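Local coordinates for protein metallocarboxypeptidase (Trypanosoma cruzi, PDB 3DWC) that probably releases C-terminal amino acids other than proline from peptides, as a metal-dependent carboxypeptidase of the M32 family, here with cobalt bound, at residues 274-280 and 466-470; 83-87 and 471-475. All coordinates share one frame; numbering follows the deposited sequence.

Contact 1. Residues 274-280 and 466-470; sequences YEQNCGP and IWQHG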
ATOM      1  N   TYR B 274       1.094 -12.085 -18.005  1.00 29.61           N
ATOM      2  CA  TYR B 274       2.038 -11.325 -18.812  1.00 30.62           C
ATOM      3  C   TYR B 274       3.013 -10.564 -17.904  1.00 31.29           C
ATOM      4  O   TYR B 274       4.253 -10.717 -18.027  1.00 30.78           O
ATOM      5  CB  TYR B 274       1.285 -10.401 -19.765  1.00 29.99           C
ATOM      6  CG  TYR B 274       2.042  -9.736 -20.904  1.00 29.58           C
ATOM      7  CD1 TYR B 274       3.369 -10.019 -21.207  1.00 29.00           C
ATOM      8  CD2 TYR B 274       1.388  -8.840 -21.707  1.00 26.19           C
ATOM      9  CE1 TYR B 274       4.018  -9.370 -22.336  1.00 28.18           C
ATOM     10  CE2 TYR B 274       2.021  -8.183 -22.785  1.00 27.39           C
ATOM     11  CZ  TYR B 274       3.330  -8.475 -23.091  1.00 27.21           C
ATOM     12  OH  TYR B 274       3.910  -7.850 -24.163  1.00 29.29           O
ATOM     13  N   GLU B 275       2.451  -9.794 -16.966  1.00 32.14           N
ATOM     14  CA  GLU B 275       3.244  -9.023 -16.008  1.00 32.43           C
ATOM     15  C   GLU B 275       4.206  -9.900 -15.180  1.00 33.64           C
ATOM     16  O   GLU B 275       5.393  -9.538 -15.029  1.00 35.21           O
ATOM     17  CB  GLU B 275       2.327  -8.169 -15.116  1.00 32.82           C
ATOM     18  CG  GLU B 275       1.575  -7.068 -15.898  1.00 33.62           C
ATOM     19  CD  GLU B 275       2.523  -5.995 -16.441  1.00 38.23           C
ATOM     20  OE1 GLU B 275       2.326  -5.461 -17.557  1.00 42.71           O
ATOM     21  OE2 GLU B 275       3.498  -5.690 -15.748  1.00 35.43           O
ATOM     22  N   GLN B 276       3.749 -11.074 -14.705  1.00 33.77           N
ATOM     23  CA  GLN B 276       4.557 -11.918 -13.822  1.00 33.21           C
ATOM     24  C   GLN B 276       5.673 -12.615 -14.550  1.00 33.72           C
ATOM     25  O   GLN B 276       6.618 -13.112 -13.907  1.00 33.00           O
ATOM     26  CB  GLN B 276       3.707 -13.030 -13.134  1.00 33.81           C
ATOM     27  CG  GLN B 276       2.734 -12.515 -12.086  1.00 33.08           C
ATOM     28  CD  GLN B 276       2.216 -13.609 -11.174  1.00 33.45           C
ATOM     29  OE1 GLN B 276       1.976 -14.778 -11.603  1.00 33.44           O
ATOM     30  NE2 GLN B 276       2.104 -13.266  -9.879  1.00 30.36           N
ATOM     31  N   ASN B 277       5.524 -12.740 -15.874  1.00 33.45           N
ATOM     32  CA  ASN B 277       6.496 -13.411 -16.692  1.00 33.41           C
ATOM     33  C   ASN B 277       7.152 -12.542 -17.738  1.00 33.05           C
ATOM     34  O   ASN B 277       7.760 -13.076 -18.677  1.00 31.31           O
ATOM     35  CB  ASN B 277       5.865 -14.628 -17.340  1.00 33.82           C
ATOM     36  CG  ASN B 277       5.422 -15.621 -16.321  1.00 35.11           C
ATOM     37  OD1 ASN B 277       6.236 -16.403 -15.839  1.00 37.15           O
ATOM     38  ND2 ASN B 277       4.154 -15.550 -15.924  1.00 29.48           N
ATOM     39  N   CYS B 278       7.103 -11.230 -17.549  1.00 31.85           N
ATOM     40  CA  CYS B 278       7.604 -10.316 -18.561  1.00 32.49           C
ATOM     41  C   CYS B 278       9.122 -10.359 -18.610  1.00 32.76           C
ATOM     42  O   CYS B 278       9.782 -10.104 -17.611  1.00 33.82           O
ATOM     43  CB  CYS B 278       7.080  -8.879 -18.336  1.00 31.93           C
ATOM     44  SG  CYS B 278       7.265  -7.832 -19.798  1.00 33.69           S
ATOM     45  N   GLY B 279       9.686 -10.671 -19.772  1.00 31.12           N
ATOM     46  CA  GLY B 279      11.121 -10.478 -19.986  1.00 31.28           C
ATOM     47  C   GLY B 279      11.474  -9.247 -20.794  1.00 31.57           C
ATOM     48  O   GLY B 279      10.650  -8.403 -21.033  1.00 32.36           O
ATOM     49  N   PRO B 280      12.714  -9.147 -21.277  1.00 32.63           N
ATOM     50  CA  PRO B 280      13.756 -10.145 -21.194  1.00 33.44           C
ATOM     51  C   PRO B 280      14.436 -10.252 -19.820  1.00 33.48           C
ATOM     52  O   PRO B 280      14.637  -9.282 -19.139  1.00 32.93           O
ATOM     53  CB  PRO B 280      14.750  -9.729 -22.306  1.00 33.42           C
ATOM     54  CG  PRO B 280      14.490  -8.301 -22.588  1.00 33.12           C
ATOM     55  CD  PRO B 280      13.149  -7.931 -21.995  1.00 32.89           C
ATOM     56  N   ILE B 466       5.298 -14.623 -26.470  1.00 29.19           N
ATOM     57  CA  ILE B 466       4.994 -13.270 -26.132  1.00 29.24           C
ATOM     58  C   ILE B 466       5.702 -12.831 -24.861  1.00 29.26           C
ATOM     59  O   ILE B 466       6.493 -11.884 -24.899  1.00 29.45           O
ATOM     60  CB  ILE B 466       3.475 -13.024 -25.962  1.00 29.99           C
ATOM     61  CG1 ILE B 466       2.712 -13.440 -27.234  1.00 29.71           C
ATOM     62  CG2 ILE B 466       3.242 -11.560 -25.592  1.00 27.51           C
ATOM     63  CD1 ILE B 466       3.129 -12.665 -28.507  1.00 28.33           C
ATOM     64  N   TRP B 467       5.405 -13.480 -23.737  1.00 28.85           N
ATOM     65  CA  TRP B 467       5.751 -12.876 -22.439  1.00 28.87           C
ATOM     66  C   TRP B 467       7.240 -12.675 -22.274  1.00 28.35           C
ATOM     67  O   TRP B 467       7.660 -11.644 -21.808  1.00 29.42           O
ATOM     68  CB  TRP B 467       5.138 -13.593 -21.222  1.00 28.69           C
ATOM     69  CG  TRP B 467       3.695 -13.956 -21.306  1.00 27.42           C
ATOM     70  CD1 TRP B 467       2.730 -13.327 -22.020  1.00 29.84           C
ATOM     71  CD2 TRP B 467       3.046 -15.002 -20.590  1.00 26.26           C
ATOM     72  NE1 TRP B 467       1.507 -13.934 -21.811  1.00 29.98           N
ATOM     73  CE2 TRP B 467       1.692 -14.986 -20.951  1.00 28.21           C
ATOM     74  CE3 TRP B 467       3.494 -15.990 -19.708  1.00 29.47           C
ATOM     75  CZ2 TRP B 467       0.779 -15.904 -20.449  1.00 29.18           C
ATOM     76  CZ3 TRP B 467       2.582 -16.931 -19.237  1.00 27.41           C
ATOM     77  CH2 TRP B 467       1.257 -16.881 -19.611  1.00 29.58           C
ATOM     78  N   GLN B 468       8.072 -13.610 -22.712  1.00 29.44           N
ATOM     79  CA  GLN B 468       9.522 -13.487 -22.444  1.00 28.82           C
ATOM     80  C   GLN B 468      10.224 -12.371 -23.218  1.00 28.76           C
ATOM     81  O   GLN B 468      11.316 -11.990 -22.852  1.00 27.88           O
ATOM     82  CB  GLN B 468      10.266 -14.779 -22.761  1.00 27.55           C
ATOM     83  CG  GLN B 468      10.335 -15.087 -24.273  1.00 28.49           C
ATOM     84  CD  GLN B 468      11.291 -16.224 -24.550  1.00 29.25           C
ATOM     85  OE1 GLN B 468      12.260 -16.355 -23.832  1.00 33.81           O
ATOM     86  NE2 GLN B 468      11.047 -17.019 -25.605  1.00 23.85           N
ATOM     87  N   HIS B 469       9.589 -11.866 -24.278  1.00 28.74           N
ATOM     88  CA  HIS B 469      10.193 -10.847 -25.131  1.00 29.41           C
ATOM     89  C   HIS B 469       9.974  -9.379 -24.654  1.00 29.91           C
ATOM     90  O   HIS B 469      10.717  -8.470 -25.058  1.00 31.25           O
ATOM     91  CB  HIS B 469       9.679 -11.053 -26.558  1.00 29.87           C
ATOM     92  CG  HIS B 469      10.016 -12.409 -27.113  1.00 31.08           C
ATOM     93  ND1 HIS B 469      11.316 -12.807 -27.335  1.00 30.02           N
ATOM     94  CD2 HIS B 469       9.232 -13.454 -27.476  1.00 30.82           C
ATOM     95  CE1 HIS B 469      11.314 -14.040 -27.825  1.00 34.80           C
ATOM     96  NE2 HIS B 469      10.062 -14.462 -27.893  1.00 31.02           N
ATOM     97  N   GLY B 470       9.012  -9.153 -23.767  1.00 30.33           N
ATOM     98  CA  GLY B 470       8.559  -7.799 -23.428  1.00 29.45           C
ATOM     99  C   GLY B 470       8.553  -6.821 -24.605  1.00 29.43           C
ATOM    100  O   GLY B 470       7.784  -6.989 -25.550  1.00 28.21           O
TER
HETATM  101  O   HOH W   1       5.971  -9.066 -25.303  1.00 12.56           O
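Y274 and W467 meet near the ends of two helices, 259-276 and 456-467, and show how a backbone can take part in aromatic packing. The CA of Y274 sits over the face of the W467 five-membered ring, 3.9 Å from its centroid, in a CH-pi contact. With CG anti to the backbone N (chi1 -167°), the phenol ring runs on past the indole: the planes are tilted by 30° and slid apart with little overlap, and CD1 of Y274 comes within 3.5 Å of CD1 of W467. Farther along, CG2 of I466 packs against CZ of the phenol. On the benzo side of the indole, N277 lies alongside W467, pointing the same way, its CB 3.6 Å from CE3 and its amide plane only 25° from the ring; ND2 bonds back to K273 O. Past the helix end, G279 N donates to W467 O (3.0 Å, nearly straight), and G279 CA makes a CH...O contact with Q468 O. G470 CA in turn lies 3.2 Å from G279 O in another CH...O contact, so the two glycine backbones pass close to each other. One water accepts a hydrogen bond from Y274 OH and donates to the carbonyls of I466 and G470, joining the segments a second time beside the G279-W467 bond. R292 N and Q300 OE1 satisfy the polar ends of Y274 and W467. Together these directed bonds and the ring packing probably help set how the two helix ends lie against each other.

Contact 2. Residues 83-87 and 471-475; sequences NLREM and SSLTT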
ATOM      1  N   ASN B  83      16.895  -1.835 -25.708  1.00 30.44           N
ATOM      2  CA  ASN B  83      16.606  -1.103 -24.471  1.00 30.39           C
ATOM      3  C   ASN B  83      16.845   0.375 -24.735  1.00 30.60           C
ATOM      4  O   ASN B  83      16.028   1.205 -24.327  1.00 30.46           O
ATOM      5  CB  ASN B  83      17.434  -1.657 -23.312  1.00 29.84           C
ATOM      6  CG  ASN B  83      17.004  -1.135 -21.957  1.00 29.99           C
ATOM      7  OD1 ASN B  83      15.807  -0.973 -21.674  1.00 29.30           O
ATOM      8  ND2 ASN B  83      17.992  -0.883 -21.093  1.00 28.63           N
ATOM      9  N   LEU B  84      17.911   0.707 -25.484  1.00 30.15           N
ATOM     10  CA  LEU B  84      18.171   2.117 -25.799  1.00 30.86           C
ATOM     11  C   LEU B  84      17.026   2.724 -26.620  1.00 31.25           C
ATOM     12  O   LEU B  84      16.639   3.871 -26.408  1.00 30.75           O
ATOM     13  CB  LEU B  84      19.514   2.296 -26.520  1.00 30.59           C
ATOM     14  CG  LEU B  84      19.997   3.721 -26.821  1.00 30.58           C
ATOM     15  CD1 LEU B  84      19.998   4.620 -25.581  1.00 29.83           C
ATOM     16  CD2 LEU B  84      21.396   3.683 -27.480  1.00 30.98           C
ATOM     17  N   ARG B  85      16.489   1.947 -27.567  1.00 32.32           N
ATOM     18  CA  ARG B  85      15.260   2.335 -28.298  1.00 32.57           C
ATOM     19  C   ARG B  85      14.081   2.610 -27.346  1.00 31.84           C
ATOM     20  O   ARG B  85      13.358   3.586 -27.504  1.00 30.78           O
ATOM     21  CB  ARG B  85      14.853   1.236 -29.286  1.00 32.77           C
ATOM     22  CG  ARG B  85      13.708   1.603 -30.224  1.00 34.02           C
ATOM     23  CD  ARG B  85      13.244   0.382 -31.023  1.00 37.15           C
ATOM     24  NE  ARG B  85      12.746  -0.665 -30.134  1.00 40.70           N
ATOM     25  CZ  ARG B  85      12.887  -1.977 -30.321  1.00 40.91           C
ATOM     26  NH1 ARG B  85      13.524  -2.459 -31.367  1.00 42.42           N
ATOM     27  NH2 ARG B  85      12.385  -2.811 -29.423  1.00 40.60           N
ATOM     28  N   GLU B  86      13.887   1.735 -26.362  1.00 32.05           N
ATOM     29  CA  GLU B  86      12.765   1.898 -25.461  1.00 31.78           C
ATOM     30  C   GLU B  86      12.991   3.080 -24.516  1.00 31.78           C
ATOM     31  O   GLU B  86      12.038   3.760 -24.155  1.00 31.69           O
ATOM     32  CB  GLU B  86      12.457   0.599 -24.741  1.00 31.07           C
ATOM     33  CG  GLU B  86      12.053  -0.492 -25.678  1.00 32.89           C
ATOM     34  CD  GLU B  86      10.896  -0.114 -26.610  1.00 34.70           C
ATOM     35  OE1 GLU B  86       9.925   0.493 -26.137  1.00 33.51           O
ATOM     36  OE2 GLU B  86      10.957  -0.464 -27.805  1.00 35.42           O
ATOM     37  N   MET B  87      14.251   3.341 -24.149  1.00 31.48           N
ATOM     38  CA  MET B  87      14.594   4.521 -23.361  1.00 31.36           C
ATOM     39  C   MET B  87      14.246   5.819 -24.074  1.00 31.76           C
ATOM     40  O   MET B  87      13.686   6.716 -23.475  1.00 31.01           O
ATOM     41  CB  MET B  87      16.105   4.550 -23.055  1.00 31.38           C
ATOM     42  CG  MET B  87      16.588   3.519 -22.067  1.00 29.88           C
ATOM     43  SD  MET B  87      18.381   3.504 -21.973  1.00 30.88           S
ATOM     44  CE  MET B  87      18.602   2.569 -20.431  1.00 30.99           C
ATOM     45  N   SER B 471       9.408  -5.794 -24.548  1.00 29.18           N
ATOM     46  CA  SER B 471       9.470  -4.748 -25.598  1.00 29.29           C
ATOM     47  C   SER B 471      10.755  -4.743 -26.389  1.00 29.82           C
ATOM     48  O   SER B 471      11.161  -3.680 -26.918  1.00 29.38           O
ATOM     49  CB  SER B 471       9.241  -3.346 -24.986  1.00 29.45           C
ATOM     50  OG  SER B 471       7.935  -3.336 -24.503  1.00 26.16           O
ATOM     51  N   SER B 472      11.374  -5.926 -26.495  1.00 28.63           N
ATOM     52  CA  SER B 472      12.685  -6.067 -27.110  1.00 30.03           C
ATOM     53  C   SER B 472      12.549  -6.123 -28.604  1.00 29.12           C
ATOM     54  O   SER B 472      13.476  -5.805 -29.298  1.00 29.87           O
ATOM     55  CB  SER B 472      13.424  -7.338 -26.638  1.00 30.13           C
ATOM     56  OG  SER B 472      12.589  -8.479 -26.772  1.00 31.86           O
ATOM     57  N   LEU B 473      11.393  -6.570 -29.054  1.00 29.81           N
ATOM     58  CA  LEU B 473      11.010  -6.535 -30.426  1.00 30.92           C
ATOM     59  C   LEU B 473       9.906  -5.534 -30.665  1.00 31.23           C
ATOM     60  O   LEU B 473       9.079  -5.316 -29.849  1.00 32.19           O
ATOM     61  CB  LEU B 473      10.464  -7.889 -30.851  1.00 31.06           C
ATOM     62  CG  LEU B 473      11.480  -9.012 -30.677  1.00 31.87           C
ATOM     63  CD1 LEU B 473      10.746 -10.329 -30.866  1.00 30.56           C
ATOM     64  CD2 LEU B 473      12.637  -8.808 -31.648  1.00 33.11           C
ATOM     65  N   THR B 474       9.888  -5.009 -31.860  1.00 30.95           N
ATOM     66  CA  THR B 474       8.783  -4.309 -32.435  1.00 31.41           C
ATOM     67  C   THR B 474       7.489  -5.180 -32.418  1.00 31.11           C
ATOM     68  O   THR B 474       7.570  -6.402 -32.473  1.00 30.70           O
ATOM     69  CB  THR B 474       9.265  -4.033 -33.876  1.00 32.30           C
ATOM     70  OG1 THR B 474       9.927  -2.744 -33.917  1.00 34.45           O
ATOM     71  CG2 THR B 474       8.212  -4.210 -34.914  1.00 30.91           C
ATOM     72  N   THR B 475       6.309  -4.568 -32.348  1.00 30.74           N
ATOM     73  CA  THR B 475       5.059  -5.364 -32.410  1.00 31.24           C
ATOM     74  C   THR B 475       4.992  -6.215 -33.689  1.00 30.92           C
ATOM     75  O   THR B 475       4.615  -7.378 -33.641  1.00 29.74           O
ATOM     76  CB  THR B 475       3.795  -4.491 -32.299  1.00 31.41           C
ATOM     77  OG1 THR B 475       3.880  -3.637 -31.146  1.00 30.73           O
ATOM     78  CG2 THR B 475       2.510  -5.357 -32.180  1.00 31.65           C
TER
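R85, on helix 78-95, reaches the loop 471-475 with a single guanidinium nitrogen, an example of an arginine binding backbone carbonyls. Two hydrogen bonds cross the contact, both from NH2. The one to S472 O is 3.2 Å long with an angle of 155° at the hydrogen, yet NH2 stands above the carbonyl plane and not on a lone pair. The other, to S471 O, is shorter at 2.9 Å but weak, because it is bent to 125°.

The ionic part lies within the helix. R85 grips its neighbour E86 side-on, NE and NH2 both donating to OE2, with NE 2.9 Å from that oxygen. The oxygen lies near the guanidinium plane and is met on its anti side. A bend at chi3 (61°) turns the otherwise extended R85 chain so that NE and NH2 face E86, and this pairing probably fixes the rotation of the guanidinium. NH2 thus serves three oxygens with two hydrogens, so at least one is probably shared. The other carboxylate oxygen, OE1, forms a salt bridge with R292, which also bonds to L473 O.

Van der Waals contact is modest: CD of E86 rests 4.0 Å from CB of S471, whose hydroxyl bonds to M290 O. Two acceptors, E86 OE2 and S471 O, lie 3.3 Å apart, and NH2 of R85, bonded to both, probably offsets their repulsion. The motif is an i, i+1 arginine-glutamate salt bridge on helix 78-95 whose arginine also bonds main-chain carbonyls between helices 456-467 and 475-483.

Overall arrangement
The two contacts illustrate how one irregular connection can be met by two separate parts of the fold. Residues 466-470 and 471-475 are consecutive, covering the end of helix 456-467 and the passage into helix 475-483; contact 1 packs the first part against the end of helix 259-276 and the loop that follows, and contact 2 joins the second to helix 78-95. Their centres are 13 Å apart, and P280 CG of contact 1 touches S472 CB of contact 2 at 4.3 Å. Along the chain contact 1 is nested inside the much longer loop closed by contact 2. Together they link an early helix, the helix carrying the cobalt-binding histidines and a late helical region of this mainly helical enzyme.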